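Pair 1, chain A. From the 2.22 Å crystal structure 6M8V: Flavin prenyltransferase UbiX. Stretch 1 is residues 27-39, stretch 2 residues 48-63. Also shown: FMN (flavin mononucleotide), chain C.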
# COMPACT_ATOMS: atom_id res chain seq x y z
N ALA A 27 4.74 38.59 -19.45
CA ALA A 27 5.13 38.08 -18.14
C ALA A 27 6.62 38.27 -17.94
O ALA A 27 7.39 38.32 -18.91
CB ALA A 27 4.76 36.60 -17.98
N GLU A 28 7.02 38.38 -16.67
CA GLU A 28 8.44 38.37 -16.31
C GLU A 28 8.92 36.93 -16.36
O GLU A 28 8.47 36.09 -15.56
CB GLU A 28 8.65 38.98 -14.93
CG GLU A 28 10.12 39.21 -14.58
CD GLU A 28 10.34 39.56 -13.12
OE1 GLU A 28 11.47 39.38 -12.62
OE2 GLU A 28 9.38 40.01 -12.47
N VAL A 29 9.82 36.63 -17.28
CA VAL A 29 10.22 35.26 -17.57
C VAL A 29 11.66 35.08 -17.13
O VAL A 29 12.56 35.81 -17.59
CB VAL A 29 10.04 34.93 -19.06
CG1 VAL A 29 10.61 33.55 -19.36
CG2 VAL A 29 8.57 35.01 -19.44
N ASN A 30 11.89 34.11 -16.25
CA ASN A 30 13.23 33.66 -15.91
C ASN A 30 13.48 32.32 -16.60
O ASN A 30 12.62 31.44 -16.60
CB ASN A 30 13.41 33.52 -14.40
CG ASN A 30 13.39 34.86 -13.68
OD1 ASN A 30 12.77 35.81 -14.15
ND2 ASN A 30 14.07 34.93 -12.54
N LEU A 31 14.67 32.18 -17.19
CA LEU A 31 14.98 31.05 -18.05
C LEU A 31 16.18 30.29 -17.51
O LEU A 31 17.18 30.90 -17.10
CB LEU A 31 15.27 31.52 -19.48
CG LEU A 31 15.63 30.49 -20.55
CD1 LEU A 31 14.50 29.51 -20.80
CD2 LEU A 31 15.99 31.22 -21.83
N ILE A 32 16.07 28.97 -17.49
CA ILE A 32 17.19 28.08 -17.19
C ILE A 32 17.23 27.01 -18.28
O ILE A 32 16.19 26.45 -18.65
CB ILE A 32 17.05 27.42 -15.80
CG1 ILE A 32 16.61 28.44 -14.75
CG2 ILE A 32 18.36 26.75 -15.40
CD1 ILE A 32 16.08 27.81 -13.47
N ILE A 33 18.43 26.74 -18.80
CA ILE A 33 18.63 25.76 -19.86
C ILE A 33 19.72 24.80 -19.40
O ILE A 33 20.84 25.22 -19.10
CB ILE A 33 19.02 26.43 -21.20
CG1 ILE A 33 17.99 27.50 -21.58
CG2 ILE A 33 19.12 25.39 -22.30
CD1 ILE A 33 18.37 28.32 -22.80
N SER A 34 19.39 23.51 -19.34
CA SER A 34 20.38 22.52 -18.94
C SER A 34 21.40 22.31 -20.05
O SER A 34 21.15 22.61 -21.22
CB SER A 34 19.71 21.19 -18.59
OG SER A 34 19.22 20.55 -19.76
N ASN A 35 22.56 21.77 -19.66
CA ASN A 35 23.62 21.53 -20.63
C ASN A 35 23.15 20.61 -21.76
O ASN A 35 23.47 20.84 -22.93
CB ASN A 35 24.85 20.94 -19.94
CG ASN A 35 25.69 21.99 -19.24
OD1 ASN A 35 25.67 23.16 -19.61
ND2 ASN A 35 26.43 21.57 -18.22
N SER A 36 22.39 19.57 -21.42
CA SER A 36 21.86 18.67 -22.44
C SER A 36 20.92 19.41 -23.39
O SER A 36 20.95 19.18 -24.60
CB SER A 36 21.14 17.49 -21.79
OG SER A 36 22.03 16.73 -20.99
N ALA A 37 20.07 20.29 -22.84
CA ALA A 37 19.15 21.04 -23.69
C ALA A 37 19.89 21.99 -24.62
O ALA A 37 19.43 22.24 -25.74
CB ALA A 37 18.15 21.81 -22.82
N LYS A 38 21.03 22.53 -24.18
CA LYS A 38 21.82 23.38 -25.06
C LYS A 38 22.22 22.63 -26.33
O LYS A 38 22.13 23.17 -27.43
CB LYS A 38 23.06 23.90 -24.34
CG LYS A 38 22.78 24.92 -23.25
CD LYS A 38 24.06 25.24 -22.48
CE LYS A 38 23.86 26.35 -21.47
NZ LYS A 38 25.10 26.56 -20.66
N LYS A 39 22.65 21.38 -26.18
CA LYS A 39 22.98 20.57 -27.35
C LYS A 39 21.75 20.25 -28.19
O LYS A 39 21.84 20.17 -29.42
CB LYS A 39 23.69 19.28 -26.93
CG LYS A 39 24.99 19.51 -26.18
CD LYS A 39 25.34 18.31 -25.31
CE LYS A 39 26.61 18.56 -24.51
NZ LYS A 39 26.79 17.51 -23.47
N ASP A 48 22.23 28.47 -32.20
CA ASP A 48 22.97 28.35 -30.95
C ASP A 48 22.05 28.64 -29.77
O ASP A 48 21.08 29.41 -29.88
CB ASP A 48 24.16 29.30 -30.95
CG ASP A 48 25.03 29.13 -29.72
OD1 ASP A 48 25.83 28.17 -29.69
OD2 ASP A 48 24.89 29.94 -28.79
N TRP A 49 22.35 28.01 -28.63
CA TRP A 49 21.46 28.12 -27.48
C TRP A 49 21.35 29.55 -26.97
O TRP A 49 20.30 29.94 -26.44
CB TRP A 49 21.93 27.19 -26.36
CG TRP A 49 23.16 27.64 -25.64
CD1 TRP A 49 24.46 27.34 -25.96
CD2 TRP A 49 23.23 28.46 -24.47
NE1 TRP A 49 25.32 27.92 -25.07
CE2 TRP A 49 24.59 28.62 -24.14
CE3 TRP A 49 22.26 29.09 -23.67
CZ2 TRP A 49 25.01 29.37 -23.05
CZ3 TRP A 49 22.68 29.83 -22.59
CH2 TRP A 49 24.04 29.97 -22.29
N LYS A 50 22.40 30.35 -27.13
CA LYS A 50 22.35 31.74 -26.67
C LYS A 50 21.28 32.54 -27.40
O LYS A 50 20.87 33.59 -26.89
CB LYS A 50 23.73 32.40 -26.84
CG LYS A 50 24.85 31.69 -26.09
CD LYS A 50 26.22 32.01 -26.68
CE LYS A 50 27.12 30.77 -26.69
NZ LYS A 50 27.94 30.63 -25.45
N GLU A 51 20.82 32.07 -28.56
CA GLU A 51 19.70 32.71 -29.24
C GLU A 51 18.41 32.57 -28.45
O GLU A 51 17.53 33.44 -28.52
CB GLU A 51 19.51 32.12 -30.63
CG GLU A 51 20.48 32.63 -31.69
CD GLU A 51 20.11 34.01 -32.20
OE1 GLU A 51 20.62 35.01 -31.64
OE2 GLU A 51 19.32 34.10 -33.16
N ILE A 52 18.26 31.47 -27.71
CA ILE A 52 17.09 31.29 -26.85
C ILE A 52 17.23 32.14 -25.59
O ILE A 52 16.24 32.66 -25.07
CB ILE A 52 16.93 29.79 -26.51
CG1 ILE A 52 16.80 28.97 -27.79
CG2 ILE A 52 15.72 29.56 -25.60
CD1 ILE A 52 15.50 29.19 -28.53
N LYS A 53 18.46 32.31 -25.11
CA LYS A 53 18.72 33.05 -23.88
C LYS A 53 18.16 34.47 -23.93
O LYS A 53 17.74 35.00 -22.89
CB LYS A 53 20.23 33.08 -23.62
CG LYS A 53 20.68 33.87 -22.41
CD LYS A 53 22.19 33.74 -22.29
CE LYS A 53 22.76 34.52 -21.12
NZ LYS A 53 24.25 34.53 -21.17
N LYS A 54 18.14 35.09 -25.11
CA LYS A 54 17.76 36.50 -25.18
C LYS A 54 16.25 36.72 -25.11
O LYS A 54 15.83 37.87 -25.00
CB LYS A 54 18.29 37.15 -26.46
CG LYS A 54 18.29 36.26 -27.69
CD LYS A 54 18.56 37.05 -28.97
CE LYS A 54 19.93 37.70 -28.96
NZ LYS A 54 21.00 36.75 -29.40
N LEU A 55 15.43 35.67 -25.17
CA LEU A 55 13.99 35.86 -25.12
C LEU A 55 13.44 35.97 -23.70
O LEU A 55 12.22 36.09 -23.54
CB LEU A 55 13.26 34.73 -25.85
CG LEU A 55 13.90 34.26 -27.16
CD1 LEU A 55 13.16 33.05 -27.70
CD2 LEU A 55 13.92 35.40 -28.17
N ALA A 56 14.29 35.93 -22.69
CA ALA A 56 13.85 35.94 -21.30
C ALA A 56 14.26 37.23 -20.61
O ALA A 56 15.26 37.85 -20.98
CB ALA A 56 14.43 34.74 -20.54
N THR A 57 13.48 37.61 -19.60
CA THR A 57 13.84 38.77 -18.78
C THR A 57 15.06 38.49 -17.91
O THR A 57 15.72 39.44 -17.48
CB THR A 57 12.65 39.18 -17.91
OG1 THR A 57 11.45 39.10 -18.67
CG2 THR A 57 12.83 40.61 -17.41
N ASP A 58 15.36 37.23 -17.62
CA ASP A 58 16.54 36.86 -16.87
C ASP A 58 16.94 35.44 -17.25
O ASP A 58 16.10 34.62 -17.62
CB ASP A 58 16.32 36.94 -15.36
CG ASP A 58 16.55 38.33 -14.81
OD1 ASP A 58 17.50 39.00 -15.28
OD2 ASP A 58 15.78 38.75 -13.92
N TYR A 59 18.24 35.15 -17.14
CA TYR A 59 18.77 33.83 -17.40
C TYR A 59 19.70 33.43 -16.26
O TYR A 59 20.42 34.28 -15.72
CB TYR A 59 19.53 33.76 -18.73
CG TYR A 59 20.20 32.43 -18.98
CD1 TYR A 59 19.49 31.35 -19.49
CD2 TYR A 59 21.54 32.24 -18.67
CE1 TYR A 59 20.09 30.12 -19.71
CE2 TYR A 59 22.16 31.01 -18.88
CZ TYR A 59 21.43 29.96 -19.40
OH TYR A 59 22.03 28.74 -19.62
N TYR A 60 19.67 32.15 -15.89
CA TYR A 60 20.60 31.62 -14.90
C TYR A 60 21.12 30.27 -15.38
O TYR A 60 20.38 29.48 -15.98
CB TYR A 60 19.94 31.47 -13.53
CG TYR A 60 19.40 32.76 -12.95
CD1 TYR A 60 20.25 33.68 -12.33
CD2 TYR A 60 18.05 33.06 -13.02
CE1 TYR A 60 19.76 34.86 -11.80
CE2 TYR A 60 17.55 34.23 -12.49
CZ TYR A 60 18.41 35.13 -11.88
OH TYR A 60 17.90 36.30 -11.36
N GLU A 61 22.40 30.01 -15.11
CA GLU A 61 22.98 28.72 -15.45
C GLU A 61 22.40 27.64 -14.55
O GLU A 61 22.07 27.88 -13.38
CB GLU A 61 24.50 28.78 -15.32
CG GLU A 61 25.25 28.00 -16.39
CD GLU A 61 24.88 28.43 -17.80
OE1 GLU A 61 24.08 27.72 -18.45
OE2 GLU A 61 25.40 29.46 -18.26
N ASN A 62 22.28 26.43 -15.09
CA ASN A 62 21.69 25.33 -14.33
C ASN A 62 22.53 24.93 -13.13
O ASN A 62 22.04 24.21 -12.27
CB ASN A 62 21.46 24.12 -15.24
CG ASN A 62 20.39 23.17 -14.70
OD1 ASN A 62 19.60 23.54 -13.83
ND2 ASN A 62 20.36 21.95 -15.22
N ASP A 63 23.78 25.39 -13.05
CA ASP A 63 24.63 25.08 -11.90
C ASP A 63 24.85 26.29 -11.00
O ASP A 63 25.67 26.22 -10.08
CB ASP A 63 25.97 24.51 -12.37
CG ASP A 63 26.73 25.46 -13.29
OD1 ASP A 63 26.20 26.54 -13.64
OD2 ASP A 63 27.86 25.11 -13.68
N1 FMN C . 15.41 11.90 -22.85
C2 FMN C . 14.04 11.84 -22.67
O2 FMN C . 13.63 11.49 -21.58
N3 FMN C . 13.15 12.15 -23.69
C4 FMN C . 13.66 12.56 -24.92
O4 FMN C . 12.93 12.86 -25.86
C4A FMN C . 15.04 12.62 -25.10
N5 FMN C . 15.51 13.02 -26.32
C5A FMN C . 16.87 13.09 -26.52
C6 FMN C . 17.32 13.49 -27.76
C7 FMN C . 18.68 13.57 -28.00
C7M FMN C . 19.16 14.01 -29.34
C8 FMN C . 19.58 13.25 -26.99
C8M FMN C . 21.05 13.35 -27.27
C9 FMN C . 19.13 12.85 -25.74
C9A FMN C . 17.76 12.76 -25.50
N10 FMN C . 17.29 12.37 -24.27
C10 FMN C . 15.92 12.29 -24.07
C1' FMN C . 18.24 12.00 -23.16
C2' FMN C . 18.37 13.09 -22.11
O2' FMN C . 18.89 14.26 -22.69
C3' FMN C . 19.28 12.67 -20.97
O3' FMN C . 18.60 11.78 -20.11
C4' FMN C . 19.81 13.89 -20.20
O4' FMN C . 20.61 13.45 -19.13
C5' FMN C . 18.71 14.80 -19.66
O5' FMN C . 19.29 15.74 -18.79
P FMN C . 18.56 17.13 -18.41
O1P FMN C . 18.44 17.97 -19.66
O2P FMN C . 17.17 16.82 -17.91
O3P FMN C . 19.34 17.86 -17.35
O HOH W 1 9.93 38.07 -20.89
O HOH W 2 15.46 36.56 -10.82
O HOH W 3 22.82 21.46 -16.79

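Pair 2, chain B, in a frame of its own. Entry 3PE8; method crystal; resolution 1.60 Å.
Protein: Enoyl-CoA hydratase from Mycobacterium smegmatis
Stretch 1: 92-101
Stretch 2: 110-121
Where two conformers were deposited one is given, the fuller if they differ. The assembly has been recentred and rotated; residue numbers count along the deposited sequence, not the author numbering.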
# COMPACT_ATOMS: atom_id res chain seq x y z
N THR B 92 14.54 3.01 19.55
CA THR B 92 15.60 2.62 18.62
C THR B 92 16.56 1.64 19.26
O THR B 92 17.43 1.11 18.57
CB THR B 92 16.38 3.80 18.11
OG1 THR B 92 17.10 4.43 19.19
CG2 THR B 92 15.44 4.80 17.41
N LYS B 93 16.43 1.41 20.57
CA LYS B 93 17.25 0.41 21.27
C LYS B 93 16.53 -0.95 21.23
O LYS B 93 15.34 -1.03 21.48
CB LYS B 93 17.49 0.85 22.72
CG LYS B 93 18.26 2.18 22.81
CD LYS B 93 18.53 2.60 24.21
CE LYS B 93 19.16 3.97 24.24
NZ LYS B 93 19.30 4.46 25.64
N PRO B 94 17.27 -2.04 20.99
CA PRO B 94 16.63 -3.31 20.87
C PRO B 94 15.99 -3.82 22.15
O PRO B 94 16.55 -3.66 23.23
CB PRO B 94 17.77 -4.26 20.50
CG PRO B 94 18.86 -3.43 20.03
CD PRO B 94 18.69 -2.09 20.61
N VAL B 95 14.83 -4.47 22.01
CA VAL B 95 14.09 -5.09 23.10
C VAL B 95 14.00 -6.59 22.85
O VAL B 95 13.45 -7.04 21.84
CB VAL B 95 12.66 -4.53 23.24
CG1 VAL B 95 11.91 -5.23 24.40
CG2 VAL B 95 12.71 -3.02 23.53
N ILE B 96 14.58 -7.36 23.75
CA ILE B 96 14.62 -8.83 23.71
C ILE B 96 13.59 -9.32 24.72
O ILE B 96 13.63 -8.92 25.89
CB ILE B 96 15.98 -9.39 24.14
CG1 ILE B 96 17.05 -8.99 23.15
CG2 ILE B 96 15.89 -10.97 24.27
CD1 ILE B 96 18.50 -9.10 23.72
N GLY B 97 12.62 -10.11 24.26
CA GLY B 97 11.67 -10.75 25.17
C GLY B 97 12.19 -12.10 25.57
O GLY B 97 12.45 -12.95 24.68
N ALA B 98 12.37 -12.34 26.88
CA ALA B 98 12.80 -13.64 27.41
C ALA B 98 11.56 -14.26 28.01
O ALA B 98 11.13 -13.92 29.13
CB ALA B 98 13.93 -13.47 28.43
N ILE B 99 10.93 -15.11 27.22
CA ILE B 99 9.59 -15.64 27.59
C ILE B 99 9.76 -16.86 28.47
O ILE B 99 10.15 -17.94 28.00
CB ILE B 99 8.78 -15.97 26.36
CG1 ILE B 99 8.80 -14.83 25.31
CG2 ILE B 99 7.33 -16.29 26.78
CD1 ILE B 99 8.36 -13.45 25.89
N ASN B 100 9.45 -16.68 29.76
CA ASN B 100 9.73 -17.67 30.80
C ASN B 100 8.60 -18.65 31.10
O ASN B 100 8.78 -19.57 31.86
CB ASN B 100 10.11 -16.95 32.10
CG ASN B 100 9.01 -16.01 32.58
OD1 ASN B 100 8.71 -15.01 31.91
ND2 ASN B 100 8.38 -16.33 33.72
N GLY B 101 7.42 -18.41 30.53
CA GLY B 101 6.23 -19.18 30.82
C GLY B 101 5.12 -18.70 29.89
O GLY B 101 5.41 -18.15 28.81
N LEU B 110 2.26 -8.31 24.12
CA LEU B 110 3.56 -7.79 24.62
C LEU B 110 4.74 -8.51 23.99
O LEU B 110 5.70 -7.89 23.53
CB LEU B 110 3.66 -7.85 26.15
CG LEU B 110 3.04 -6.82 27.04
CD1 LEU B 110 3.65 -7.02 28.45
CD2 LEU B 110 3.23 -5.37 26.58
N ALA B 111 4.66 -9.84 23.91
CA ALA B 111 5.74 -10.61 23.29
C ALA B 111 5.93 -10.22 21.84
O ALA B 111 7.05 -10.12 21.37
CB ALA B 111 5.48 -12.14 23.44
N LEU B 112 4.82 -10.04 21.11
CA LEU B 112 4.81 -9.68 19.70
C LEU B 112 5.43 -8.29 19.42
O LEU B 112 5.85 -8.04 18.30
CB LEU B 112 3.39 -9.78 19.12
CG LEU B 112 2.86 -11.20 18.98
CD1 LEU B 112 1.32 -11.19 18.73
CD2 LEU B 112 3.55 -11.99 17.88
N TYR B 113 5.42 -7.39 20.40
CA TYR B 113 6.08 -6.10 20.26
C TYR B 113 7.60 -6.19 20.31
O TYR B 113 8.29 -5.29 19.82
CB TYR B 113 5.67 -5.14 21.38
CG TYR B 113 4.37 -4.41 21.22
CD1 TYR B 113 4.19 -3.50 20.23
CD2 TYR B 113 3.34 -4.64 22.10
CE1 TYR B 113 3.00 -2.80 20.09
CE2 TYR B 113 2.14 -3.95 21.98
CZ TYR B 113 1.97 -3.04 20.98
OH TYR B 113 0.76 -2.36 20.87
N CYS B 114 8.13 -7.22 20.96
CA CYS B 114 9.59 -7.30 21.10
C CYS B 114 10.29 -7.48 19.76
O CYS B 114 9.75 -8.09 18.86
CB CYS B 114 9.96 -8.45 22.03
SG CYS B 114 9.37 -8.27 23.75
N ASP B 115 11.51 -6.99 19.65
CA ASP B 115 12.29 -7.18 18.44
C ASP B 115 12.70 -8.62 18.24
O ASP B 115 12.65 -9.12 17.11
CB ASP B 115 13.52 -6.29 18.46
CG ASP B 115 13.15 -4.81 18.47
OD1 ASP B 115 12.47 -4.36 17.51
OD2 ASP B 115 13.51 -4.10 19.44
N ILE B 116 13.10 -9.28 19.32
CA ILE B 116 13.73 -10.62 19.29
C ILE B 116 13.17 -11.39 20.49
O ILE B 116 13.15 -10.86 21.59
CB ILE B 116 15.26 -10.52 19.50
CG1 ILE B 116 15.93 -9.69 18.40
CG2 ILE B 116 15.85 -11.94 19.66
CD1 ILE B 116 17.43 -9.24 18.76
N LEU B 117 12.70 -12.60 20.28
CA LEU B 117 12.23 -13.45 21.38
C LEU B 117 13.13 -14.66 21.55
O LEU B 117 13.57 -15.29 20.55
CB LEU B 117 10.81 -13.93 21.14
CG LEU B 117 9.69 -12.89 21.10
CD1 LEU B 117 8.30 -13.53 20.96
CD2 LEU B 117 9.73 -12.02 22.38
N ILE B 118 13.39 -15.00 22.81
CA ILE B 118 14.00 -16.25 23.22
C ILE B 118 13.05 -16.88 24.23
O ILE B 118 12.48 -16.19 25.04
CB ILE B 118 15.36 -15.99 23.88
CG1 ILE B 118 16.32 -15.30 22.89
CG2 ILE B 118 15.96 -17.33 24.40
CD1 ILE B 118 17.57 -14.67 23.59
N ALA B 119 12.86 -18.20 24.16
CA ALA B 119 11.89 -18.88 25.01
C ALA B 119 12.53 -19.92 25.88
O ALA B 119 13.40 -20.64 25.45
CB ALA B 119 10.81 -19.57 24.17
N SER B 120 12.06 -20.01 27.11
CA SER B 120 12.23 -21.20 27.93
C SER B 120 11.47 -22.38 27.29
O SER B 120 10.43 -22.20 26.61
CB SER B 120 11.66 -20.91 29.33
OG SER B 120 11.63 -22.06 30.10
N GLU B 121 11.95 -23.60 27.59
CA GLU B 121 11.26 -24.82 27.25
C GLU B 121 9.83 -24.79 27.83
O GLU B 121 8.93 -25.43 27.29
CB GLU B 121 12.04 -26.03 27.81
CG GLU B 121 12.13 -26.01 29.36
CD GLU B 121 13.25 -26.88 29.94
OE1 GLU B 121 13.68 -27.86 29.27
OE2 GLU B 121 13.71 -26.59 31.07
O HOH W 4 13.01 -1.52 20.06

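Pair 1 and pair 2 share one arrangement: two parallel strands, the second entered from a helical segment and a short loop. The strand axes cross at -24° in pair 1 and -19° in pair 2, with closest approaches of 4.6 and 4.7 Å. Fourteen central residues superpose with an RMSD of 0.6 Å.

The backbone ladder matches at its start. In pair 1, Leu A31 N donates to Asp A58 O (2.9 Å), and Tyr A60 N donates to Leu A31 O (3.0 Å). At the matched positions of pair 2, Gly B97 N donates to Ile B116 O (2.8 Å), and Ile B118 N to Gly B97 O (2.9 Å). Pair 2 continues regularly: Ile B99 N bonds Ile B118 O (2.9 Å), and Ser B120 N bonds Ile B99 O (3.0 Å). In pair 1 the strands loosen here. Ile A33 N lies 4.4 Å from Tyr A60 O.

Val A29 matches Val B95, and their side-chain centres fall 0.3 Å apart. Both are in the t rotamer. Each valine is tied through its N to the side chain of the loop residue just before the second strand. Val A29 N donates to Thr A57 OG1 (3.3 Å). Val B95 N donates to Asp B115 OD2 (2.9 Å). Thr A57 and Asp B115 are matched, so a hydroxyl and a carboxylate fill the same acceptor role. A water extends each link. Water 1 joins Ala A27 O and Thr A57 OG1; water 4 donates to Lys B93 O and Asp B115 OD2.

The clearest exchange is at Leu A31 and Gly B97. In pair 1 the large residue is on the first strand. Leu A31 CB packs on Ala A56 CB (3.5 Å), and its CD2 reaches Ile A52 CG2 (4.1 Å). In pair 2 the glycine leaves this space to its neighbours. Cys B114, matched to Ala A56, brings SG to 3.7 Å from Gly B97 CA. An ideal CB on Gly B97 would clash with Cys B114 SG and Leu B117 CD2, at 2.9 and 2.5 Å.

Tyr A59 matches Leu B117, on the same face as these residues. The Tyr A59 ring meets Ile A33 CG1 at its edge, through CE1 (3.8 Å). Leu B117 CD2 meets Ile B99 CD1 (4.0 Å). Ile A33 and Ile B99 are matched but differ in chi2, t against m. Ile A33 CD1 packs on Ile A52 CG2 (4.0 Å), and Ile B99 CD1 on Ala B111 CB (4.0 Å).

On the other face, Asn A30 and Asp A58 match Ile B96 and Ile B116. Pair 1 is polar here: water 2 accepts from Asn A30 ND2 and is hydrogen-bonded to Tyr A60 OH. Pair 2 is apolar: Ile B96 CG1 lies 4.3 Å from Ile B116 CB, and Ile B96 CG2 4.1 Å from Ile B118 CD1. Ile A32 matches the smaller Ala B98. Ile A32 CG2 comes within 3.4 Å of Tyr A60 O.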